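Local structure of hypothetical dTDP-4-dehydrorhamnose 3,5-epimerase (Sulfolobus tokodaii, 2B9U) at residues Glu29-Glu34 and Gly70-Val75; Met109-Pro114 and Ile132-Tyr137. The protein probably catalyses the epimerization of dTDP-4-dehydro-6-deoxy-alpha-D-glucose at C3' and C5' to dTDP-4-dehydro-beta-L-rhamnose, a step in dTDP-L-rhamnose biosynthesis. All coordinates share one frame; numbering follows the deposited sequence.

Contact 1 of 2, residues Glu29-Glu34 and Gly70-Val75; sequences EVFKSE and GKIIFV
With chi1 of 180°, Val30 holds CG1 opposite its own backbone N and beside its carbonyl carbon, while CG2 lies beside the N; both methyls are thereby presented to Phe74, whose chi1 of 173° swings the phenyl ring out to meet them. The two side chains approach from opposite directions. CG1 of Val30 sits 3.8 Å from the centroid of the Phe74 ring, only 9° off the ring normal, so this is a CH-pi contact over the middle of one face. The second methyl lands nearer the far rim: Val30 CG2 is 3.9 Å from Phe74 CZ, and about as far from CE2. One branch therefore meets the centre of the face and the other its outer end.

Further along, the match is looser. Phe31 CD1 and Ile72 CD1 are 4.4 Å apart, with the methyl oblique to the phenyl ring, and Phe36 meets that ring edge-to-face. No hydrogen bond crosses between the segments, and their backbones stay well apart, Val30 CA to Phe74 CA being 8.4 Å; the interaction is wholly apolar and all four touching residues are buried. Met109, Phe131 and Met49 of the second subunit also pack against Val30.

Glu29 and Lys32, which do not touch strand 70-75, form a salt bridge, Lys32 NZ to Glu29 OE1 3.3 Å, with weak hydrogen bonding. Glu29, Phe31 and Lys32 also pair in an antiparallel ladder with a strand of the second subunit, continuing the sheet across the interface. Strand 25-32 thus extends the partner's sheet while its Val30 and Phe31 pack against strand 70-75, consistent with the flattened, jelly-roll-like barrel of this cupin-clan family.

Contact 2 of 2, residues Met109-Pro114 and Ile132-Tyr137; sequences MLWIPP and ITHNEY
His134 and Pro114 meet in the loops that follow the two strands. From CB of His134, a chi1 of -71° sets CG beside the backbone N, and CG is already 4.0 Å from Pro114 CG. Next round the ring, ND1 shares a hydrogen bond of 2.7 Å with Thr133 OG1, in which either atom could be the donor; the hydroxyl lies in the plane of the imidazole. CE1 turns its edge to the indole, 4.1 Å from Trp111 CH2, and also touches Pro114 CD. At the tip, NE2 comes to 3.6 Å from Pro114 CG; CD2, on the return to CG, is 3.7 Å from the same proline carbon. Pro114 CG consequently stands over the centre of one imidazole face, 12° off the ring normal, a CH-pi contact.

Thr133 OG1 also reaches the rim of the indole, 3.4 Å from Trp111 CH2 and in the plane of that ring, while Thr133 CG2 lies 3.8 Å from Trp111 CZ3. Loop residues Ile41 and Pro42 touch Trp111 and His134 respectively, and the chain leads on to Tyr137, predicted to stack on the thymidine ring of the substrate.

No hydrogen bond joins the two segments. The in-plane bond to Thr133 OG1 would restrain imidazole rotation, while the contact between the segments rests on van der Waals and CH-pi packing: one imidazole face against Pro114 and its CE1 edge against the rim of Trp111.

Overall arrangement
Contact 1 is wholly buried, whereas contact 2 is only partly so, with an exposed histidine beside a buried tryptophan and threonine. Both use the same antiparallel sheet: strand 70-75 of contact 1 is neighbour to both 109-112 and 126-133, the strands of contact 2, and lies between them. Probable hydrogen bonds link them: Ile112 N to Lys71 O, 2.7 Å, and Ile73 N to Leu110 O, 2.9 Å. The chemistry follows position: aliphatic groups against phenyl rings in the interior; a hydroxyl and an imidazole edge at the indole rim, and a proline over the imidazole face, toward the partly exposed end. Across the dimer, Glu34 N of segment 29-34 bonds Glu136 OE2 of the second subunit's segment 132-137.

Contact 1 of 2, residues Glu29-Glu34 and Gly70-Val75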
loop_
_atom_site.group_PDB
_atom_site.type_symbol
_atom_site.label_atom_id
_atom_site.label_comp_id
_atom_site.label_asym_id
_atom_site.label_seq_id
_atom_site.Cartn_x
_atom_site.Cartn_y
_atom_site.Cartn_z
ATOM N N GLU A 29 -0.676 3.031 10.842
ATOM C CA GLU A 29 0.497 3.273 10.019
ATOM C C GLU A 29 1.069 1.921 9.624
ATOM O O GLU A 29 1.434 1.105 10.481
ATOM C CB GLU A 29 1.528 4.145 10.764
ATOM C CG GLU A 29 0.935 5.468 11.215
ATOM C CD GLU A 29 1.886 6.354 12.026
ATOM O OE1 GLU A 29 2.604 5.845 12.912
ATOM O OE2 GLU A 29 1.900 7.577 11.775
ATOM N N VAL A 30 1.149 1.691 8.316
ATOM C CA VAL A 30 1.632 0.442 7.785
ATOM C C VAL A 30 3.175 0.454 7.678
ATOM O O VAL A 30 3.826 -0.488 8.095
ATOM C CB VAL A 30 0.953 0.110 6.429
ATOM C CG1 VAL A 30 1.463 -1.210 5.853
ATOM C CG2 VAL A 30 -0.582 0.106 6.585
ATOM N N PHE A 31 3.733 1.531 7.132
ATOM C CA PHE A 31 5.156 1.655 6.909
ATOM C C PHE A 31 5.552 3.107 7.146
ATOM O O PHE A 31 4.795 4.014 6.795
ATOM C CB PHE A 31 5.484 1.207 5.472
ATOM C CG PHE A 31 6.702 1.852 4.895
ATOM C CD1 PHE A 31 7.960 1.346 5.166
ATOM C CD2 PHE A 31 6.594 2.971 4.082
ATOM C CE1 PHE A 31 9.090 1.933 4.641
ATOM C CE2 PHE A 31 7.716 3.559 3.541
ATOM C CZ PHE A 31 8.972 3.047 3.831
ATOM N N LYS A 32 6.720 3.317 7.768
ATOM C CA LYS A 32 7.304 4.663 7.955
ATOM C C LYS A 32 8.801 4.618 7.718
ATOM O O LYS A 32 9.521 3.848 8.363
ATOM C CB LYS A 32 7.061 5.224 9.360
ATOM C CG LYS A 32 5.612 5.436 9.747
ATOM C CD LYS A 32 5.487 5.890 11.189
ATOM C CE LYS A 32 5.753 7.368 11.357
ATOM N NZ LYS A 32 5.234 7.818 12.690
ATOM N N SER A 33 9.258 5.459 6.794
ATOM C CA SER A 33 10.641 5.439 6.316
ATOM C C SER A 33 11.673 5.399 7.457
ATOM O O SER A 33 12.564 4.556 7.458
ATOM C CB SER A 33 10.899 6.648 5.410
ATOM O OG SER A 33 12.266 6.725 5.052
ATOM N N GLU A 34 11.519 6.297 8.426
ATOM C CA GLU A 34 12.456 6.435 9.533
ATOM C C GLU A 34 12.564 5.174 10.381
ATOM O O GLU A 34 13.664 4.722 10.672
ATOM C CB GLU A 34 12.047 7.629 10.400
ATOM C CG GLU A 34 12.929 7.864 11.620
ATOM C CD GLU A 34 12.900 9.311 12.068
ATOM O OE1 GLU A 34 12.785 9.559 13.294
ATOM O OE2 GLU A 34 12.978 10.200 11.185
ATOM N N GLY A 70 14.026 -6.479 -2.512
ATOM C CA GLY A 70 13.444 -6.757 -1.217
ATOM C C GLY A 70 11.946 -6.554 -1.300
ATOM O O GLY A 70 11.465 -5.870 -2.206
ATOM N N LYS A 71 11.210 -7.167 -0.378
ATOM C CA LYS A 71 9.733 -7.171 -0.397
ATOM C C LYS A 71 9.158 -7.084 1.019
ATOM O O LYS A 71 9.590 -7.819 1.927
ATOM C CB LYS A 71 9.208 -8.443 -1.085
ATOM C CG LYS A 71 9.596 -8.558 -2.578
ATOM C CD LYS A 71 9.132 -9.856 -3.177
ATOM C CE LYS A 71 9.879 -10.153 -4.483
ATOM N NZ LYS A 71 9.682 -11.581 -4.929
ATOM N N ILE A 72 8.205 -6.173 1.202
ATOM C CA ILE A 72 7.396 -6.106 2.411
ATOM C C ILE A 72 5.992 -6.518 2.007
ATOM O O ILE A 72 5.357 -5.864 1.174
ATOM C CB ILE A 72 7.352 -4.681 3.032
ATOM C CG1 ILE A 72 8.755 -4.072 3.119
ATOM C CG2 ILE A 72 6.681 -4.724 4.398
ATOM C CD1 ILE A 72 8.744 -2.574 3.443
ATOM N N ILE A 73 5.531 -7.628 2.583
ATOM C CA ILE A 73 4.262 -8.226 2.225
ATOM C C ILE A 73 3.226 -7.889 3.294
ATOM O O ILE A 73 3.468 -8.078 4.488
ATOM C CB ILE A 73 4.390 -9.780 2.104
ATOM C CG1 ILE A 73 5.551 -10.171 1.163
ATOM C CG2 ILE A 73 3.050 -10.418 1.726
ATOM C CD1 ILE A 73 5.489 -9.597 -0.315
ATOM N N PHE A 74 2.065 -7.424 2.846
ATOM C CA PHE A 74 1.021 -6.922 3.735
ATOM C C PHE A 74 -0.330 -7.410 3.194
ATOM O O PHE A 74 -0.548 -7.443 1.972
ATOM C CB PHE A 74 1.142 -5.382 3.839
ATOM C CG PHE A 74 0.022 -4.708 4.604
ATOM C CD1 PHE A 74 -0.228 -5.020 5.940
ATOM C CD2 PHE A 74 -0.767 -3.740 3.984
ATOM C CE1 PHE A 74 -1.257 -4.383 6.648
ATOM C CE2 PHE A 74 -1.796 -3.102 4.685
ATOM C CZ PHE A 74 -2.048 -3.431 6.015
ATOM N N VAL A 75 -1.201 -7.843 4.103
ATOM C CA VAL A 75 -2.506 -8.435 3.777
ATOM C C VAL A 75 -3.668 -7.669 4.425
ATOM O O VAL A 75 -4.124 -8.028 5.523
ATOM C CB VAL A 75 -2.557 -9.952 4.157
ATOM C CG1 VAL A 75 -3.872 -10.597 3.683
ATOM C CG2 VAL A 75 -1.336 -10.684 3.559
#

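Contact 2 of 2, residues Met109-Pro114 and Ile132-Tyr137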
loop_
_atom_site.group_PDB
_atom_site.type_symbol
_atom_site.label_atom_id
_atom_site.label_comp_id
_atom_site.label_asym_id
_atom_site.label_seq_id
_atom_site.Cartn_x
_atom_site.Cartn_y
_atom_site.Cartn_z
ATOM N N MET A 109 3.271 -7.917 8.817
ATOM C CA MET A 109 4.016 -7.782 7.575
ATOM C C MET A 109 5.275 -8.621 7.684
ATOM O O MET A 109 5.789 -8.816 8.773
ATOM C CB MET A 109 4.428 -6.319 7.360
ATOM C CG MET A 109 3.307 -5.389 6.900
ATOM S SD MET A 109 3.767 -3.664 7.139
ATOM C CE MET A 109 3.361 -3.463 8.881
ATOM N N LEU A 110 5.761 -9.094 6.546
ATOM C CA LEU A 110 7.036 -9.797 6.451
ATOM C C LEU A 110 7.925 -8.986 5.541
ATOM O O LEU A 110 7.548 -8.705 4.376
ATOM C CB LEU A 110 6.848 -11.147 5.769
ATOM C CG LEU A 110 7.117 -12.513 6.378
ATOM C CD1 LEU A 110 7.728 -13.370 5.283
ATOM C CD2 LEU A 110 8.016 -12.468 7.610
ATOM N N TRP A 111 9.104 -8.631 6.052
ATOM C CA TRP A 111 10.175 -8.085 5.222
ATOM C C TRP A 111 11.066 -9.223 4.755
ATOM O O TRP A 111 11.579 -10.024 5.570
ATOM C CB TRP A 111 10.977 -7.025 5.962
ATOM C CG TRP A 111 12.410 -6.835 5.446
ATOM C CD1 TRP A 111 13.564 -7.222 6.076
ATOM C CD2 TRP A 111 12.819 -6.210 4.213
ATOM N NE1 TRP A 111 14.660 -6.882 5.315
ATOM C CE2 TRP A 111 14.232 -6.271 4.162
ATOM C CE3 TRP A 111 12.127 -5.621 3.140
ATOM C CZ2 TRP A 111 14.969 -5.732 3.100
ATOM C CZ3 TRP A 111 12.872 -5.098 2.066
ATOM C CH2 TRP A 111 14.273 -5.159 2.061
ATOM N N ILE A 112 11.216 -9.295 3.435
ATOM C CA ILE A 112 11.976 -10.331 2.752
ATOM C C ILE A 112 13.088 -9.660 1.911
ATOM O O ILE A 112 12.825 -9.125 0.824
ATOM C CB ILE A 112 11.090 -11.189 1.815
ATOM C CG1 ILE A 112 9.832 -11.708 2.536
ATOM C CG2 ILE A 112 11.924 -12.336 1.186
ATOM C CD1 ILE A 112 8.867 -12.422 1.624
ATOM N N PRO A 113 14.336 -9.714 2.404
ATOM C CA PRO A 113 15.498 -9.099 1.737
ATOM C C PRO A 113 15.834 -9.807 0.426
ATOM O O PRO A 113 15.325 -10.895 0.187
ATOM C CB PRO A 113 16.631 -9.275 2.766
ATOM C CG PRO A 113 16.221 -10.410 3.610
ATOM C CD PRO A 113 14.709 -10.414 3.649
ATOM N N PRO A 114 16.659 -9.182 -0.450
ATOM C CA PRO A 114 17.105 -9.891 -1.663
ATOM C C PRO A 114 17.812 -11.221 -1.381
ATOM O O PRO A 114 18.420 -11.390 -0.330
ATOM C CB PRO A 114 18.094 -8.912 -2.306
ATOM C CG PRO A 114 17.719 -7.580 -1.798
ATOM C CD PRO A 114 17.182 -7.800 -0.397
ATOM N N ILE A 132 7.880 -2.910 -2.666
ATOM C CA ILE A 132 9.085 -3.444 -3.333
ATOM C C ILE A 132 10.243 -2.464 -3.207
ATOM O O ILE A 132 10.093 -1.255 -3.469
ATOM C CB ILE A 132 8.788 -3.861 -4.820
ATOM C CG1 ILE A 132 7.841 -5.054 -4.844
ATOM C CG2 ILE A 132 10.072 -4.240 -5.619
ATOM C CD1 ILE A 132 7.025 -5.148 -6.107
ATOM N N THR A 133 11.384 -2.980 -2.750
ATOM C CA THR A 133 12.585 -2.168 -2.554
ATOM C C THR A 133 13.659 -2.626 -3.532
ATOM O O THR A 133 13.505 -3.661 -4.196
ATOM C CB THR A 133 13.122 -2.254 -1.096
ATOM O OG1 THR A 133 13.728 -3.534 -0.882
ATOM C CG2 THR A 133 11.993 -2.030 -0.051
ATOM N N HIS A 134 14.720 -1.827 -3.641
ATOM C CA HIS A 134 15.939 -2.131 -4.426
ATOM C C HIS A 134 15.830 -1.863 -5.921
ATOM O O HIS A 134 16.532 -0.997 -6.452
ATOM C CB HIS A 134 16.455 -3.563 -4.175
ATOM C CG HIS A 134 17.064 -3.760 -2.826
ATOM N ND1 HIS A 134 16.314 -3.782 -1.671
ATOM C CD2 HIS A 134 18.352 -3.958 -2.445
ATOM C CE1 HIS A 134 17.109 -3.991 -0.634
ATOM N NE2 HIS A 134 18.352 -4.095 -1.076
ATOM N N ASN A 135 14.955 -2.597 -6.592
ATOM C CA ASN A 135 14.816 -2.526 -8.042
ATOM C C ASN A 135 13.411 -2.802 -8.505
ATOM O O ASN A 135 12.720 -3.643 -7.937
ATOM C CB ASN A 135 15.751 -3.523 -8.712
ATOM C CG ASN A 135 17.184 -3.082 -8.644
ATOM O OD1 ASN A 135 17.545 -2.027 -9.176
ATOM N ND2 ASN A 135 18.004 -3.859 -7.955
ATOM N N GLU A 136 13.000 -2.102 -9.555
ATOM C CA GLU A 136 11.683 -2.286 -10.128
ATOM C C GLU A 136 11.534 -3.634 -10.834
ATOM O O GLU A 136 12.495 -4.397 -10.970
ATOM C CB GLU A 136 11.370 -1.142 -11.090
ATOM C CG GLU A 136 11.267 0.203 -10.408
ATOM C CD GLU A 136 10.899 1.329 -11.360
ATOM O OE1 GLU A 136 10.461 1.052 -12.512
ATOM O OE2 GLU A 136 11.062 2.498 -10.945
ATOM N N TYR A 137 10.299 -3.919 -11.233
ATOM C CA TYR A 137 9.956 -4.951 -12.191
ATOM C C TYR A 137 10.948 -4.958 -13.343
ATOM O O TYR A 137 11.186 -3.921 -13.983
ATOM C CB TYR A 137 8.568 -4.639 -12.720
ATOM C CG TYR A 137 8.024 -5.544 -13.805
ATOM C CD1 TYR A 137 8.030 -6.931 -13.670
ATOM C CD2 TYR A 137 7.442 -4.998 -14.947
ATOM C CE1 TYR A 137 7.493 -7.752 -14.668
ATOM C CE2 TYR A 137 6.898 -5.807 -15.940
ATOM C CZ TYR A 137 6.924 -7.175 -15.794
ATOM O OH TYR A 137 6.407 -7.964 -16.787
#